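Local coordinates for protein rhizavidin (Rhizobium etli, PDB 3EW1) that binds biotin with high affinity as a dimeric member of the avidin family, at the interface of chains A and B. Residues are numbered along the deposited sequence; one frame, centred on the assembly and turned at random. Chains: chain A/B, rhizavidin.

Contacts 1, 2 and 3 are patches of the two-fold rhizavidin dimer interface. Contacts 1 and 3 lie about 6 Å apart between C-alpha centres and share A:Thr58 and A:Ser69. The C-alpha centre of contact 2 is about 11 Å from that of contact 1 and about 12 Å from that of contact 3. Contacts 2 and 3 share A:Ala82. Strands 54-62 and 65-71 of chain B run through contacts 2 and 3, and strand 54-62 also supplies contact 1. Contact 3 contains the two-fold axis, and each patch has a twin with chains exchanged. Contact 2 reaches biotin-binding A:Ser81, so the interface borders a ligand site.

Contact 1: the interface of chains A and B. Residues chain A 56, 58, 69-71, 73; chain B 60.
B:Arg60 has its CG anti to the backbone carbonyl carbon (chi1 -67°), and its chain then bends at chi2 (-76°) and chi3 (-53°). This folded course lays the guanidinium against A:Pro56 of the partner chain. Each lies in strand 54-62 of its own chain, in an avidin-family beta-barrel. The CB of A:Pro56 sits over the centre of one guanidinium face of B:Arg60, 3.7 Å above its plane. The two side chains meet at a slant, and CG of A:Pro56 lies 3.9 Å from NH2 of B:Arg60. Nearer the backbone, CB of B:Arg60 packs 3.5 Å from the backbone N of A:Gly71, and CG lies beside the backbone carbonyl of A:Ser69. The methyl CG2 of A:Thr58 flanks the same CG. No direct polar bond crosses this patch; two waters carry the polar link. NH2 of B:Arg60 is 3.0 Å from water 2, which in turn lies 2.9 Å from the backbone O of A:Asn73. NE of B:Arg60 is 2.8 Å from the oxygen of water 1. That water is held by two donors, this NE and the backbone N of A:Gly71, and by the backbone carbonyl oxygens of A:Pro56 and A:Gly71.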
loop_
_atom_site.group_PDB
_atom_site.type_symbol
_atom_site.label_atom_id
_atom_site.label_comp_id
_atom_site.label_asym_id
_atom_site.label_seq_id
_atom_site.Cartn_x
_atom_site.Cartn_y
_atom_site.Cartn_z
ATOM N N PRO A 56 -7.501 -2.835 -8.526
ATOM C CA PRO A 56 -6.040 -2.877 -8.509
ATOM C C PRO A 56 -5.452 -2.840 -7.120
ATOM O O PRO A 56 -5.952 -2.120 -6.220
ATOM C CB PRO A 56 -5.626 -1.610 -9.295
ATOM C CG PRO A 56 -6.900 -1.291 -10.147
ATOM C CD PRO A 56 -8.016 -1.654 -9.258
ATOM N N THR A 58 -1.533 -2.623 -5.103
ATOM C CA THR A 58 -0.087 -2.442 -5.230
ATOM C C THR A 58 0.526 -2.697 -3.838
ATOM O O THR A 58 -0.199 -2.725 -2.828
ATOM C CB THR A 58 0.262 -1.038 -5.755
ATOM O OG1 THR A 58 1.624 -0.960 -6.205
ATOM C CG2 THR A 58 0.039 -0.056 -4.659
ATOM N N SER A 69 -1.953 -2.255 -0.858
ATOM C CA SER A 69 -2.917 -1.122 -0.771
ATOM C C SER A 69 -3.943 -1.336 -1.889
ATOM O O SER A 69 -3.586 -1.771 -3.002
ATOM C CB SER A 69 -2.212 0.219 -1.008
ATOM O OG SER A 69 -1.166 0.485 -0.044
ATOM N N VAL A 70 -5.198 -1.005 -1.607
ATOM C CA VAL A 70 -6.285 -1.060 -2.595
ATOM C C VAL A 70 -7.098 0.225 -2.404
ATOM O O VAL A 70 -7.474 0.611 -1.277
ATOM C CB VAL A 70 -7.192 -2.336 -2.437
ATOM C CG1 VAL A 70 -8.412 -2.280 -3.360
ATOM C CG2 VAL A 70 -6.405 -3.603 -2.746
ATOM N N GLY A 71 -7.348 0.878 -3.513
ATOM C CA GLY A 71 -8.360 1.970 -3.551
ATOM C C GLY A 71 -9.653 1.417 -4.131
ATOM O O GLY A 71 -9.636 0.659 -5.088
ATOM N N ASN A 73 -12.122 2.167 -6.120
ATOM C CA ASN A 73 -12.778 2.602 -7.346
ATOM C C ASN A 73 -12.036 1.930 -8.503
ATOM O O ASN A 73 -10.807 2.086 -8.631
ATOM C CB ASN A 73 -12.851 4.124 -7.500
ATOM C CG ASN A 73 -13.586 4.545 -8.780
ATOM O OD1 ASN A 73 -14.236 3.735 -9.480
ATOM N ND2 ASN A 73 -13.495 5.827 -9.082
ATOM N N ARG B 60 -2.346 3.461 -3.732
ATOM C CA ARG B 60 -3.539 3.685 -4.554
ATOM C C ARG B 60 -4.325 4.824 -3.959
ATOM O O ARG B 60 -4.311 5.003 -2.757
ATOM C CB ARG B 60 -4.453 2.448 -4.599
ATOM C CG ARG B 60 -3.846 1.191 -5.338
ATOM C CD ARG B 60 -3.857 1.298 -6.878
ATOM N NE ARG B 60 -5.202 1.611 -7.382
ATOM C CZ ARG B 60 -5.525 2.090 -8.589
ATOM N NH1 ARG B 60 -4.605 2.301 -9.528
ATOM N NH2 ARG B 60 -6.807 2.381 -8.840
HETATM O O HOH W 1 -7.307 0.054 -6.273
HETATM O O HOH W 2 -8.863 3.193 -6.767
#

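Contact 2: the interface of chains A and B. Residues chain A 79-82, 105-107, 112; chain B 62-63, 65.
B:Phe65 pushes its side chain from strand 65-71 into chain A, between A:Asn80 and A:Ser81 on one flank and A:Ala105 to A:Glu107 on the other. Its CG is anti to the carbonyl carbon (chi1 -62°), which carries the ring off the strand toward chain A. CB of B:Phe65 starts the course 4.1 Å from CB of A:Ala82. CG has the backbone oxygens of A:Asn80 and A:Ala105 on its chain A side. Along one side of the ring, CD2 of B:Phe65 touches CB of A:Ala105 at 3.8 Å. CE2 of B:Phe65 follows at 3.7 Å from CA of A:Tyr106. Along the other, CD1 and CE1 lie against the backbone O of A:Asn80, modelled too close to be read as more than contact. CE1 of B:Phe65 is also 3.9 Å from ND2 of A:Asn80, which stands at the ring edge, in plane; the amide is turned 80° from the ring. The tip, CZ, reaches the backbone carbonyl carbon of A:Tyr106 and the CG of A:Glu107. Beside it, ND2 of B:Asn62 is modelled as a donor 3.2 Å from the backbone O of A:Ser81, but also 3.0 Å from the backbone N of A:Ser81, donor to donor, so the amide orientation is doubtful. OG of A:Ser81, a biotin-binding residue, donates to O of A:Cys79. The B hairpin 54-62/65-71 thus braces the start of strand 81-92 and the end of strand 95-107, next to the biotin site of chain A.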
loop_
_atom_site.group_PDB
_atom_site.type_symbol
_atom_site.label_atom_id
_atom_site.label_comp_id
_atom_site.label_asym_id
_atom_site.label_seq_id
_atom_site.Cartn_x
_atom_site.Cartn_y
_atom_site.Cartn_z
ATOM N N CYS A 79 -16.528 3.013 -4.148
ATOM C CA CYS A 79 -16.895 3.075 -2.746
ATOM C C CYS A 79 -16.169 4.194 -1.969
ATOM O O CYS A 79 -16.307 4.284 -0.738
ATOM C CB CYS A 79 -16.671 1.707 -2.093
ATOM S SG CYS A 79 -17.807 0.455 -2.660
ATOM N N ASN A 80 -15.409 5.012 -2.695
ATOM C CA ASN A 80 -14.797 6.253 -2.148
ATOM C C ASN A 80 -13.989 5.989 -0.868
ATOM O O ASN A 80 -14.009 6.768 0.078
ATOM C CB ASN A 80 -15.890 7.317 -1.956
ATOM C CG ASN A 80 -15.343 8.726 -1.696
ATOM O OD1 ASN A 80 -14.359 9.194 -2.317
ATOM N ND2 ASN A 80 -16.033 9.443 -0.789
ATOM N N SER A 81 -13.265 4.861 -0.848
ATOM C CA SER A 81 -12.479 4.469 0.325
ATOM C C SER A 81 -11.091 3.909 -0.066
ATOM O O SER A 81 -10.726 3.779 -1.267
ATOM C CB SER A 81 -13.196 3.377 1.144
ATOM O OG SER A 81 -14.588 3.604 1.300
ATOM N N ALA A 82 -10.296 3.610 0.958
ATOM C CA ALA A 82 -9.041 2.856 0.681
ATOM C C ALA A 82 -8.686 1.958 1.837
ATOM O O ALA A 82 -8.996 2.313 2.978
ATOM C CB ALA A 82 -7.896 3.805 0.377
ATOM N N ALA A 105 -9.874 3.378 5.387
ATOM C CA ALA A 105 -10.217 4.811 5.524
ATOM C C ALA A 105 -11.427 5.099 4.622
ATOM O O ALA A 105 -11.445 4.717 3.434
ATOM C CB ALA A 105 -9.075 5.675 5.110
ATOM N N TYR A 106 -12.423 5.819 5.157
ATOM C CA TYR A 106 -13.688 5.986 4.458
ATOM C C TYR A 106 -14.404 7.186 5.058
ATOM O O TYR A 106 -13.959 7.704 6.079
ATOM C CB TYR A 106 -14.553 4.716 4.582
ATOM C CG TYR A 106 -15.041 4.431 5.991
ATOM C CD1 TYR A 106 -14.168 4.010 7.009
ATOM C CD2 TYR A 106 -16.388 4.589 6.303
ATOM C CE1 TYR A 106 -14.637 3.766 8.304
ATOM C CE2 TYR A 106 -16.865 4.353 7.581
ATOM C CZ TYR A 106 -16.000 3.944 8.569
ATOM O OH TYR A 106 -16.532 3.704 9.807
ATOM N N GLU A 107 -15.499 7.590 4.409
ATOM C CA GLU A 107 -16.377 8.642 4.906
ATOM C C GLU A 107 -17.396 8.037 5.857
ATOM O O GLU A 107 -18.298 7.312 5.421
ATOM C CB GLU A 107 -17.152 9.231 3.739
ATOM C CG GLU A 107 -16.591 10.500 3.134
ATOM C CD GLU A 107 -16.124 11.507 4.171
ATOM O OE1 GLU A 107 -16.799 11.691 5.215
ATOM O OE2 GLU A 107 -15.057 12.113 3.922
ATOM N N PRO A 112 -14.522 11.624 7.839
ATOM C CA PRO A 112 -13.521 10.549 7.581
ATOM C C PRO A 112 -13.166 9.777 8.861
ATOM O O PRO A 112 -12.980 10.373 9.945
ATOM C CB PRO A 112 -12.312 11.308 7.015
ATOM C CG PRO A 112 -12.579 12.770 7.331
ATOM C CD PRO A 112 -14.052 12.916 7.316
ATOM N N ASN B 62 -8.271 6.768 -4.036
ATOM C CA ASN B 62 -9.671 6.782 -4.452
ATOM C C ASN B 62 -10.258 8.045 -3.866
ATOM O O ASN B 62 -10.460 8.110 -2.672
ATOM C CB ASN B 62 -10.410 5.544 -3.932
ATOM C CG ASN B 62 -11.912 5.536 -4.289
ATOM O OD1 ASN B 62 -12.395 6.340 -5.094
ATOM N ND2 ASN B 62 -12.629 4.622 -3.728
ATOM N N GLY B 63 -10.500 9.023 -4.713
ATOM C CA GLY B 63 -11.067 10.292 -4.194
ATOM C C GLY B 63 -10.022 10.999 -3.338
ATOM O O GLY B 63 -8.898 11.185 -3.782
ATOM N N PHE B 65 -9.053 9.608 -0.527
ATOM C CA PHE B 65 -8.495 8.503 0.262
ATOM C C PHE B 65 -7.284 7.871 -0.377
ATOM O O PHE B 65 -7.169 7.821 -1.596
ATOM C CB PHE B 65 -9.589 7.511 0.547
ATOM C CG PHE B 65 -10.708 8.122 1.375
ATOM C CD1 PHE B 65 -11.883 8.558 0.774
ATOM C CD2 PHE B 65 -10.563 8.292 2.743
ATOM C CE1 PHE B 65 -12.881 9.152 1.525
ATOM C CE2 PHE B 65 -11.568 8.865 3.516
ATOM C CZ PHE B 65 -12.738 9.306 2.904
#

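Contact 3: the interface of chains A and B. Residues chain A 58, 68-69, 82-84; chain B 58-59, 67-69.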
loop_
_atom_site.group_PDB
_atom_site.type_symbol
_atom_site.label_atom_id
_atom_site.label_comp_id
_atom_site.label_asym_id
_atom_site.label_seq_id
_atom_site.Cartn_x
_atom_site.Cartn_y
_atom_site.Cartn_z
ATOM N N THR A 58 -1.533 -2.623 -5.103
ATOM C CA THR A 58 -0.087 -2.442 -5.230
ATOM C C THR A 58 0.526 -2.697 -3.838
ATOM O O THR A 58 -0.199 -2.725 -2.828
ATOM C CB THR A 58 0.262 -1.038 -5.755
ATOM O OG1 THR A 58 1.624 -0.960 -6.205
ATOM C CG2 THR A 58 0.039 -0.056 -4.659
ATOM N N PHE A 68 0.411 -3.881 1.403
ATOM C CA PHE A 68 -0.248 -3.663 0.119
ATOM C C PHE A 68 -1.486 -2.794 0.255
ATOM O O PHE A 68 -2.000 -2.660 1.365
ATOM C CB PHE A 68 -0.476 -4.973 -0.642
ATOM C CG PHE A 68 -1.375 -5.934 0.054
ATOM C CD1 PHE A 68 -0.862 -6.923 0.909
ATOM C CD2 PHE A 68 -2.739 -5.929 -0.217
ATOM C CE1 PHE A 68 -1.704 -7.800 1.519
ATOM C CE2 PHE A 68 -3.578 -6.867 0.370
ATOM C CZ PHE A 68 -3.048 -7.788 1.257
ATOM N N SER A 69 -1.953 -2.255 -0.858
ATOM C CA SER A 69 -2.917 -1.122 -0.771
ATOM C C SER A 69 -3.943 -1.336 -1.889
ATOM O O SER A 69 -3.586 -1.771 -3.002
ATOM C CB SER A 69 -2.212 0.219 -1.008
ATOM O OG SER A 69 -1.166 0.485 -0.044
ATOM N N ALA A 82 -10.296 3.610 0.958
ATOM C CA ALA A 82 -9.041 2.856 0.681
ATOM C C ALA A 82 -8.686 1.958 1.837
ATOM O O ALA A 82 -8.996 2.313 2.978
ATOM C CB ALA A 82 -7.896 3.805 0.377
ATOM N N THR A 83 -8.070 0.796 1.521
ATOM C CA THR A 83 -7.534 -0.114 2.529
ATOM C C THR A 83 -6.041 -0.408 2.366
ATOM O O THR A 83 -5.572 -0.585 1.239
ATOM C CB THR A 83 -8.300 -1.463 2.449
ATOM O OG1 THR A 83 -9.711 -1.212 2.571
ATOM C CG2 THR A 83 -7.862 -2.445 3.529
ATOM N N GLY A 84 -5.315 -0.485 3.482
ATOM C CA GLY A 84 -3.939 -0.849 3.473
ATOM C C GLY A 84 -3.812 -2.022 4.390
ATOM O O GLY A 84 -4.314 -2.072 5.508
ATOM N N THR B 58 4.710 2.567 -2.890
ATOM C CA THR B 58 3.671 2.337 -3.893
ATOM C C THR B 58 2.321 2.398 -3.201
ATOM O O THR B 58 2.222 2.130 -2.026
ATOM C CB THR B 58 3.907 0.992 -4.572
ATOM O OG1 THR B 58 3.037 0.852 -5.696
ATOM C CG2 THR B 58 3.716 -0.080 -3.575
ATOM N N GLY B 59 1.261 2.731 -3.915
ATOM C CA GLY B 59 -0.019 2.991 -3.247
ATOM C C GLY B 59 -1.151 3.146 -4.250
ATOM O O GLY B 59 -0.931 3.038 -5.485
ATOM N N ALA B 67 -3.947 4.888 0.235
ATOM C CA ALA B 67 -3.217 3.848 0.990
ATOM C C ALA B 67 -1.882 3.651 0.297
ATOM O O ALA B 67 -1.819 3.563 -0.939
ATOM C CB ALA B 67 -4.026 2.551 1.078
ATOM N N PHE B 68 -0.797 3.551 1.072
ATOM C CA PHE B 68 0.500 3.365 0.454
ATOM C C PHE B 68 1.381 2.495 1.338
ATOM O O PHE B 68 1.116 2.302 2.537
ATOM C CB PHE B 68 1.157 4.703 0.061
ATOM C CG PHE B 68 1.362 5.673 1.193
ATOM C CD1 PHE B 68 0.346 6.564 1.562
ATOM C CD2 PHE B 68 2.564 5.718 1.877
ATOM C CE1 PHE B 68 0.543 7.487 2.589
ATOM C CE2 PHE B 68 2.783 6.661 2.905
ATOM C CZ PHE B 68 1.759 7.519 3.262
ATOM N N SER B 69 2.459 1.999 0.747
ATOM C CA SER B 69 3.239 0.863 1.325
ATOM C C SER B 69 4.736 1.031 1.083
ATOM O O SER B 69 5.136 1.470 -0.012
ATOM C CB SER B 69 2.810 -0.440 0.638
ATOM O OG SER B 69 1.432 -0.734 0.816
HETATM O O HOH W 3 -1.340 0.691 2.696
HETATM O O HOH W 4 -0.088 -1.120 2.992
#
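A:Ser69 and B:Ser69 face each other across the two-fold axis. Their hydroxyls form a hydrogen bond, OG of A:Ser69 to OG of B:Ser69, at 3.0 Å, with direction undecided. In both chains OG is anti to the carbonyl carbon (chi1 -60°), which points the hydroxyls at the partner strand. Around this pair small side chains pack closely. CB of A:Ser69 lies 3.6 Å from the methyl CB of B:Ala67. That same methyl CB of B:Ala67 is 3.5 Å from the backbone O of A:Thr83, and the methyl of A:Ala82 stands nearby. A:Thr58 and B:Thr58 reach toward each other tip to tip. OG1 is anti to the backbone N in both, which turns the two hydroxyls toward each other; their modelled separation is too short to be trusted. CG2 of A:Thr58 packs 3.8 Å from CG2 of B:Thr58. Further out, water and backbone help to position the serines. OG of A:Ser69 is 2.8 Å from water 3, which lies 2.9 Å from the backbone O of B:Phe68. OG of B:Ser69 is 2.7 Å from water 4, which bonds to the backbone O of A:Phe68. The backbone O of Phe68 in each chain thus helps, through water, to hold the partner's Ser69 hydroxyl. Strands 54-62 and 65-71 of each chain carry most of these residues, so the barrels meet through matching strand pairs at the dimer axis, with strand 81-92 of chain A alongside.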